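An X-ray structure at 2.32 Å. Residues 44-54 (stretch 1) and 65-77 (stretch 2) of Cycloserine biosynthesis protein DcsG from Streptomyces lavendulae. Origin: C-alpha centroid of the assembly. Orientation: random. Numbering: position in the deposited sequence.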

ATOM      1  N   ASP A  44      20.281  -4.683 -17.261  1.00 24.51           N
ATOM      2  CA  ASP A  44      20.087  -6.018 -17.804  1.00 25.88           C
ATOM      3  C   ASP A  44      19.487  -6.829 -16.662  1.00 25.59           C
ATOM      4  O   ASP A  44      20.213  -7.396 -15.845  1.00 24.14           O
ATOM      5  CB  ASP A  44      21.429  -6.613 -18.234  1.00 29.07           C
ATOM      6  CG  ASP A  44      21.291  -8.013 -18.785  1.00 31.35           C
ATOM      7  OD1 ASP A  44      20.147  -8.508 -18.853  1.00 31.59           O
ATOM      8  OD2 ASP A  44      22.326  -8.614 -19.150  1.00 33.60           O
ATOM      9  N   TRP A  45      18.158  -6.868 -16.602  1.00 24.53           N
ATOM     10  CA  TRP A  45      17.468  -7.575 -15.532  1.00 23.87           C
ATOM     11  C   TRP A  45      17.725  -9.078 -15.502  1.00 24.91           C
ATOM     12  O   TRP A  45      17.474  -9.739 -14.496  1.00 24.72           O
ATOM     13  CB  TRP A  45      15.969  -7.271 -15.599  1.00 20.25           C
ATOM     14  CG  TRP A  45      15.699  -5.792 -15.465  1.00 19.53           C
ATOM     15  CD1 TRP A  45      15.695  -4.863 -16.470  1.00 19.39           C
ATOM     16  CD2 TRP A  45      15.497  -5.061 -14.247  1.00 17.90           C
ATOM     17  NE1 TRP A  45      15.509  -3.603 -15.955  1.00 18.60           N
ATOM     18  CE2 TRP A  45      15.385  -3.694 -14.593  1.00 19.95           C
ATOM     19  CE3 TRP A  45      15.404  -5.428 -12.896  1.00 17.08           C
ATOM     20  CZ2 TRP A  45      15.182  -2.686 -13.632  1.00 18.57           C
ATOM     21  CZ3 TRP A  45      15.204  -4.432 -11.943  1.00 16.50           C
ATOM     22  CH2 TRP A  45      15.095  -3.073 -12.318  1.00 18.01           C
ATOM     23  N   SER A  46      18.255  -9.609 -16.599  1.00 25.61           N
ATOM     24  CA  SER A  46      18.561 -11.031 -16.686  1.00 25.52           C
ATOM     25  C   SER A  46      19.741 -11.383 -15.778  1.00 25.21           C
ATOM     26  O   SER A  46      19.952 -12.548 -15.454  1.00 26.35           O
ATOM     27  CB  SER A  46      18.902 -11.414 -18.132  1.00 25.04           C
ATOM     28  OG  SER A  46      20.164 -10.896 -18.522  1.00 25.54           O
ATOM     29  N   ARG A  47      20.504 -10.369 -15.375  1.00 25.28           N
ATOM     30  CA  ARG A  47      21.669 -10.566 -14.511  1.00 26.54           C
ATOM     31  C   ARG A  47      21.336 -10.922 -13.067  1.00 26.24           C
ATOM     32  O   ARG A  47      22.168 -11.501 -12.373  1.00 27.76           O
ATOM     33  CB  ARG A  47      22.539  -9.307 -14.463  1.00 27.18           C
ATOM     34  CG  ARG A  47      23.384  -9.022 -15.676  1.00 32.80           C
ATOM     35  CD  ARG A  47      24.297  -7.830 -15.381  1.00 36.91           C
ATOM     36  NE  ARG A  47      23.536  -6.655 -14.956  1.00 39.64           N
ATOM     37  CZ  ARG A  47      23.613  -6.091 -13.752  1.00 40.40           C
ATOM     38  NH1 ARG A  47      24.425  -6.586 -12.825  1.00 40.86           N
ATOM     39  NH2 ARG A  47      22.867  -5.028 -13.476  1.00 39.90           N
ATOM     40  N   PHE A  48      20.142 -10.557 -12.610  1.00 23.94           N
ATOM     41  CA  PHE A  48      19.750 -10.816 -11.230  1.00 24.53           C
ATOM     42  C   PHE A  48      19.170 -12.194 -10.933  1.00 25.24           C
ATOM     43  O   PHE A  48      18.553 -12.828 -11.786  1.00 26.78           O
ATOM     44  CB  PHE A  48      18.749  -9.756 -10.762  1.00 22.91           C
ATOM     45  CG  PHE A  48      19.211  -8.350 -10.982  1.00 22.18           C
ATOM     46  CD1 PHE A  48      18.754  -7.616 -12.066  1.00 21.09           C
ATOM     47  CD2 PHE A  48      20.128  -7.767 -10.118  1.00 21.60           C
ATOM     48  CE1 PHE A  48      19.205  -6.323 -12.283  1.00 22.90           C
ATOM     49  CE2 PHE A  48      20.586  -6.477 -10.327  1.00 21.52           C
ATOM     50  CZ  PHE A  48      20.125  -5.752 -11.411  1.00 21.51           C
ATOM     51  N   GLU A  49      19.374 -12.639  -9.699  1.00 25.36           N
ATOM     52  CA  GLU A  49      18.866 -13.922  -9.230  1.00 25.15           C
ATOM     53  C   GLU A  49      17.386 -13.692  -8.985  1.00 21.83           C
ATOM     54  O   GLU A  49      16.548 -14.529  -9.289  1.00 23.51           O
ATOM     55  CB  GLU A  49      19.541 -14.303  -7.908  1.00 29.43           C
ATOM     56  CG  GLU A  49      19.510 -15.781  -7.580  1.00 36.68           C
ATOM     57  CD  GLU A  49      20.636 -16.544  -8.262  1.00 42.72           C
ATOM     58  OE1 GLU A  49      20.644 -17.796  -8.197  1.00 44.46           O
ATOM     59  OE2 GLU A  49      21.520 -15.885  -8.857  1.00 43.26           O
ATOM     60  N   ALA A  50      17.082 -12.535  -8.419  1.00 18.74           N
ATOM     61  CA  ALA A  50      15.715 -12.155  -8.123  1.00 18.33           C
ATOM     62  C   ALA A  50      15.602 -10.636  -8.072  1.00 17.92           C
ATOM     63  O   ALA A  50      16.600  -9.917  -8.103  1.00 15.90           O
ATOM     64  CB  ALA A  50      15.271 -12.754  -6.798  1.00 17.90           C
ATOM     65  N   VAL A  51      14.367 -10.164  -7.987  1.00 16.92           N
ATOM     66  CA  VAL A  51      14.078  -8.745  -7.936  1.00 15.64           C
ATOM     67  C   VAL A  51      13.063  -8.458  -6.838  1.00 15.26           C
ATOM     68  O   VAL A  51      12.149  -9.245  -6.613  1.00 14.55           O
ATOM     69  CB  VAL A  51      13.508  -8.265  -9.296  1.00 14.64           C
ATOM     70  CG1 VAL A  51      12.951  -6.869  -9.172  1.00 13.11           C
ATOM     71  CG2 VAL A  51      14.607  -8.294 -10.354  1.00 15.76           C
ATOM     72  N   VAL A  52      13.256  -7.343  -6.140  1.00 15.78           N
ATOM     73  CA  VAL A  52      12.341  -6.901  -5.094  1.00 15.86           C
ATOM     74  C   VAL A  52      11.943  -5.458  -5.386  1.00 17.31           C
ATOM     75  O   VAL A  52      12.795  -4.598  -5.642  1.00 15.83           O
ATOM     76  CB  VAL A  52      12.970  -6.955  -3.681  1.00 16.19           C
ATOM     77  CG1 VAL A  52      12.085  -6.209  -2.691  1.00 11.83           C
ATOM     78  CG2 VAL A  52      13.116  -8.392  -3.235  1.00 16.13           C
ATOM     79  N   PHE A  53      10.641  -5.200  -5.362  1.00 16.39           N
ATOM     80  CA  PHE A  53      10.133  -3.861  -5.620  1.00 15.69           C
ATOM     81  C   PHE A  53      10.085  -3.099  -4.302  1.00 14.69           C
ATOM     82  O   PHE A  53       9.266  -3.381  -3.426  1.00 14.13           O
ATOM     83  CB  PHE A  53       8.750  -3.948  -6.252  1.00 10.95           C
ATOM     84  CG  PHE A  53       8.718  -4.766  -7.502  1.00 10.95           C
ATOM     85  CD1 PHE A  53       7.989  -5.943  -7.562  1.00 11.94           C
ATOM     86  CD2 PHE A  53       9.404  -4.353  -8.630  1.00 10.81           C
ATOM     87  CE1 PHE A  53       7.943  -6.693  -8.738  1.00  9.42           C
ATOM     88  CE2 PHE A  53       9.359  -5.097  -9.801  1.00 11.79           C
ATOM     89  CZ  PHE A  53       8.622  -6.271  -9.849  1.00  9.38           C
ATOM     90  N   ARG A  54      10.980  -2.131  -4.169  1.00 13.54           N
ATOM     91  CA  ARG A  54      11.066  -1.358  -2.951  1.00 15.28           C
ATOM     92  C   ARG A  54      10.364  -0.015  -3.009  1.00 16.33           C
ATOM     93  O   ARG A  54       9.416   0.220  -2.260  1.00 16.58           O
ATOM     94  CB  ARG A  54      12.536  -1.163  -2.569  1.00 14.97           C
ATOM     95  CG  ARG A  54      13.210  -2.443  -2.086  1.00 14.26           C
ATOM     96  CD  ARG A  54      12.433  -3.003  -0.916  1.00 14.35           C
ATOM     97  NE  ARG A  54      12.143  -1.918   0.008  1.00 17.56           N
ATOM     98  CZ  ARG A  54      10.971  -1.723   0.600  1.00 17.41           C
ATOM     99  NH1 ARG A  54       9.960  -2.556   0.382  1.00 13.41           N
ATOM    100  NH2 ARG A  54      10.798  -0.652   1.368  1.00 17.59           N
ATOM    101  N   GLU A  65       2.362   1.417 -17.210  1.00 20.91           N
ATOM    102  CA  GLU A  65       3.779   1.342 -17.563  1.00 23.18           C
ATOM    103  C   GLU A  65       4.566   0.472 -16.595  1.00 23.33           C
ATOM    104  O   GLU A  65       5.399  -0.332 -17.018  1.00 23.70           O
ATOM    105  CB  GLU A  65       4.420   2.736 -17.594  1.00 24.57           C
ATOM    106  CG  GLU A  65       4.046   3.601 -18.788  1.00 29.06           C
ATOM    107  CD  GLU A  65       2.622   4.123 -18.734  1.00 31.55           C
ATOM    108  OE1 GLU A  65       2.247   4.913 -19.628  1.00 35.09           O
ATOM    109  OE2 GLU A  65       1.874   3.754 -17.805  1.00 33.01           O
ATOM    110  N   PHE A  66       4.304   0.639 -15.301  1.00 22.06           N
ATOM    111  CA  PHE A  66       5.008  -0.125 -14.279  1.00 21.78           C
ATOM    112  C   PHE A  66       4.602  -1.594 -14.312  1.00 21.80           C
ATOM    113  O   PHE A  66       5.444  -2.484 -14.158  1.00 23.08           O
ATOM    114  CB  PHE A  66       4.733   0.447 -12.882  1.00 20.01           C
ATOM    115  CG  PHE A  66       5.444  -0.294 -11.783  1.00 19.55           C
ATOM    116  CD1 PHE A  66       6.826  -0.214 -11.654  1.00 19.59           C
ATOM    117  CD2 PHE A  66       4.744  -1.123 -10.918  1.00 19.33           C
ATOM    118  CE1 PHE A  66       7.495  -0.951 -10.684  1.00 20.19           C
ATOM    119  CE2 PHE A  66       5.408  -1.865  -9.944  1.00 17.86           C
ATOM    120  CZ  PHE A  66       6.782  -1.779  -9.828  1.00 18.50           C
ATOM    121  N   LEU A  67       3.310  -1.843 -14.503  1.00 19.98           N
ATOM    122  CA  LEU A  67       2.806  -3.206 -14.570  1.00 18.46           C
ATOM    123  C   LEU A  67       3.452  -3.921 -15.755  1.00 17.85           C
ATOM    124  O   LEU A  67       3.790  -5.100 -15.665  1.00 18.45           O
ATOM    125  CB  LEU A  67       1.281  -3.203 -14.719  1.00 17.97           C
ATOM    126  CG  LEU A  67       0.448  -3.134 -13.435  1.00 21.08           C
ATOM    127  CD1 LEU A  67       0.901  -1.967 -12.600  1.00 24.61           C
ATOM    128  CD2 LEU A  67      -1.041  -2.996 -13.764  1.00 20.11           C
ATOM    129  N   ALA A  68       3.633  -3.202 -16.861  1.00 15.89           N
ATOM    130  CA  ALA A  68       4.249  -3.774 -18.057  1.00 13.86           C
ATOM    131  C   ALA A  68       5.711  -4.100 -17.764  1.00 13.56           C
ATOM    132  O   ALA A  68       6.241  -5.122 -18.206  1.00 10.69           O
ATOM    133  CB  ALA A  68       4.148  -2.788 -19.224  1.00 11.68           C
ATOM    134  N   PHE A  69       6.354  -3.215 -17.011  1.00 13.70           N
ATOM    135  CA  PHE A  69       7.747  -3.393 -16.637  1.00 14.40           C
ATOM    136  C   PHE A  69       7.877  -4.672 -15.825  1.00 13.92           C
ATOM    137  O   PHE A  69       8.699  -5.525 -16.126  1.00 14.46           O
ATOM    138  CB  PHE A  69       8.226  -2.198 -15.808  1.00 14.80           C
ATOM    139  CG  PHE A  69       9.472  -2.471 -15.015  1.00 12.31           C
ATOM    140  CD1 PHE A  69      10.716  -2.485 -15.629  1.00 12.80           C
ATOM    141  CD2 PHE A  69       9.397  -2.730 -13.648  1.00 10.42           C
ATOM    142  CE1 PHE A  69      11.878  -2.753 -14.887  1.00 12.57           C
ATOM    143  CE2 PHE A  69      10.550  -2.999 -12.898  1.00  9.45           C
ATOM    144  CZ  PHE A  69      11.789  -3.009 -13.520  1.00  9.68           C
ATOM    145  N   CYS A  70       7.052  -4.799 -14.795  1.00 14.83           N
ATOM    146  CA  CYS A  70       7.075  -5.982 -13.946  1.00 15.08           C
ATOM    147  C   CYS A  70       6.876  -7.243 -14.779  1.00 15.40           C
ATOM    148  O   CYS A  70       7.605  -8.223 -14.620  1.00 14.89           O
ATOM    149  CB  CYS A  70       5.983  -5.885 -12.879  1.00 14.33           C
ATOM    150  SG  CYS A  70       6.200  -4.519 -11.728  1.00 15.81           S
ATOM    151  N   GLU A  71       5.877  -7.214 -15.658  1.00 16.21           N
ATOM    152  CA  GLU A  71       5.575  -8.336 -16.533  1.00 16.40           C
ATOM    153  C   GLU A  71       6.802  -8.752 -17.351  1.00 16.91           C
ATOM    154  O   GLU A  71       7.144  -9.932 -17.405  1.00 18.28           O
ATOM    155  CB  GLU A  71       4.422  -7.965 -17.467  1.00 19.21           C
ATOM    156  CG  GLU A  71       4.007  -9.050 -18.452  1.00 22.26           C
ATOM    157  CD  GLU A  71       3.610 -10.351 -17.771  1.00 25.92           C
ATOM    158  OE1 GLU A  71       2.956 -10.302 -16.703  1.00 26.57           O
ATOM    159  OE2 GLU A  71       3.944 -11.425 -18.314  1.00 29.09           O
ATOM    160  N   ARG A  72       7.464  -7.788 -17.983  1.00 16.37           N
ATOM    161  CA  ARG A  72       8.648  -8.087 -18.791  1.00 15.56           C
ATOM    162  C   ARG A  72       9.810  -8.625 -17.959  1.00 16.88           C
ATOM    163  O   ARG A  72      10.586  -9.452 -18.430  1.00 18.03           O
ATOM    164  CB  ARG A  72       9.143  -6.841 -19.526  1.00 14.62           C
ATOM    165  CG  ARG A  72       8.237  -6.311 -20.621  1.00 13.43           C
ATOM    166  CD  ARG A  72       9.031  -5.339 -21.513  1.00 12.69           C
ATOM    167  NE  ARG A  72       9.516  -4.189 -20.759  1.00 12.88           N
ATOM    168  CZ  ARG A  72       8.763  -3.148 -20.419  1.00 14.87           C
ATOM    169  NH1 ARG A  72       7.485  -3.108 -20.776  1.00 13.85           N
ATOM    170  NH2 ARG A  72       9.280  -2.159 -19.701  1.00 13.67           N
ATOM    171  N   VAL A  73       9.940  -8.138 -16.732  1.00 15.17           N
ATOM    172  CA  VAL A  73      11.018  -8.573 -15.864  1.00 16.39           C
ATOM    173  C   VAL A  73      10.824 -10.025 -15.419  1.00 17.23           C
ATOM    174  O   VAL A  73      11.791 -10.767 -15.271  1.00 17.43           O
ATOM    175  CB  VAL A  73      11.125  -7.647 -14.617  1.00 16.69           C
ATOM    176  CG1 VAL A  73      12.283  -8.088 -13.719  1.00 15.32           C
ATOM    177  CG2 VAL A  73      11.324  -6.207 -15.063  1.00 17.01           C
ATOM    178  N   SER A  74       9.571 -10.425 -15.229  1.00 17.37           N
ATOM    179  CA  SER A  74       9.245 -11.780 -14.785  1.00 20.09           C
ATOM    180  C   SER A  74       9.678 -12.854 -15.774  1.00 22.66           C
ATOM    181  O   SER A  74       9.793 -14.026 -15.417  1.00 22.71           O
ATOM    182  CB  SER A  74       7.742 -11.916 -14.562  1.00 18.02           C
ATOM    183  OG  SER A  74       7.060 -11.866 -15.801  1.00 18.45           O
ATOM    184  N   HIS A  75       9.909 -12.459 -17.017  1.00 23.54           N
ATOM    185  CA  HIS A  75      10.314 -13.415 -18.033  1.00 25.37           C
ATOM    186  C   HIS A  75      11.805 -13.655 -18.026  1.00 24.44           C
ATOM    187  O   HIS A  75      12.271 -14.699 -18.476  1.00 24.92           O
ATOM    188  CB  HIS A  75       9.904 -12.918 -19.417  1.00 26.30           C
ATOM    189  CG  HIS A  75       8.431 -12.725 -19.576  1.00 29.97           C
ATOM    190  ND1 HIS A  75       7.892 -11.905 -20.542  1.00 31.71           N
ATOM    191  CD2 HIS A  75       7.383 -13.252 -18.899  1.00 33.23           C
ATOM    192  CE1 HIS A  75       6.573 -11.933 -20.453  1.00 33.50           C
ATOM    193  NE2 HIS A  75       6.239 -12.743 -19.464  1.00 33.44           N
ATOM    194  N   VAL A  76      12.556 -12.696 -17.499  1.00 24.71           N
ATOM    195  CA  VAL A  76      14.007 -12.805 -17.500  1.00 24.34           C
ATOM    196  C   VAL A  76      14.641 -13.146 -16.149  1.00 24.14           C
ATOM    197  O   VAL A  76      15.807 -13.546 -16.086  1.00 24.24           O
ATOM    198  CB  VAL A  76      14.622 -11.501 -18.070  1.00 24.57           C
ATOM    199  CG1 VAL A  76      14.822 -10.467 -16.969  1.00 24.05           C
ATOM    200  CG2 VAL A  76      15.909 -11.816 -18.787  1.00 28.41           C
ATOM    201  N   THR A  77      13.879 -12.990 -15.071  1.00 22.42           N
ATOM    202  CA  THR A  77      14.385 -13.295 -13.734  1.00 21.84           C
ATOM    203  C   THR A  77      13.230 -13.508 -12.776  1.00 21.44           C
ATOM    204  O   THR A  77      12.082 -13.211 -13.103  1.00 23.30           O
ATOM    205  CB  THR A  77      15.281 -12.162 -13.179  1.00 22.61           C
ATOM    206  OG1 THR A  77      15.677 -12.485 -11.840  1.00 22.68           O
ATOM    207  CG2 THR A  77      14.537 -10.837 -13.169  1.00 22.67           C
TER

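How does the start of stretch 1 meet the helix? Asp 44 makes no contact across, but its OD1 accepts a hydrogen bond from Ser 46 N at 3.1 Å, bracing the 3-10 turn. Trp 45 points toward the helix and receives the edge of Phe 69 on one ring face, with CZ2 of Trp 45 3.4 Å from CZ of Phe 69; Val 73 packs over the same face. Behind the indole, Trp 45 CB lies 3.7 Å from Val 76 CG1, while Ser 46 CB touches Val 76 CG2 at 3.1 Å.

What polar link crosses the contact? Thr 77 OG1 donates a hydrogen bond to Phe 48 O, 2.9 Å away. Threonine suits this place because its methyl serves the apolar side: Thr 77 CG2 sits 3.8 Å from Val 51 CG2.

What does the strand contribute? It runs nearly antiparallel to the helix, at 159°, and its alternation turns Val 51 and Phe 53 toward the helix, leaving Val 52 out of reach. Compact Val 51 meets Val 73, CG2 to CG1 at 4.1 Å. The longer Phe 53 spans a wider gap: its face takes the edge of Phe 66, its own edge meets Phe 69, and its CZ lies 3.5 Å from Cys 70 SG. All four of these residues are buried.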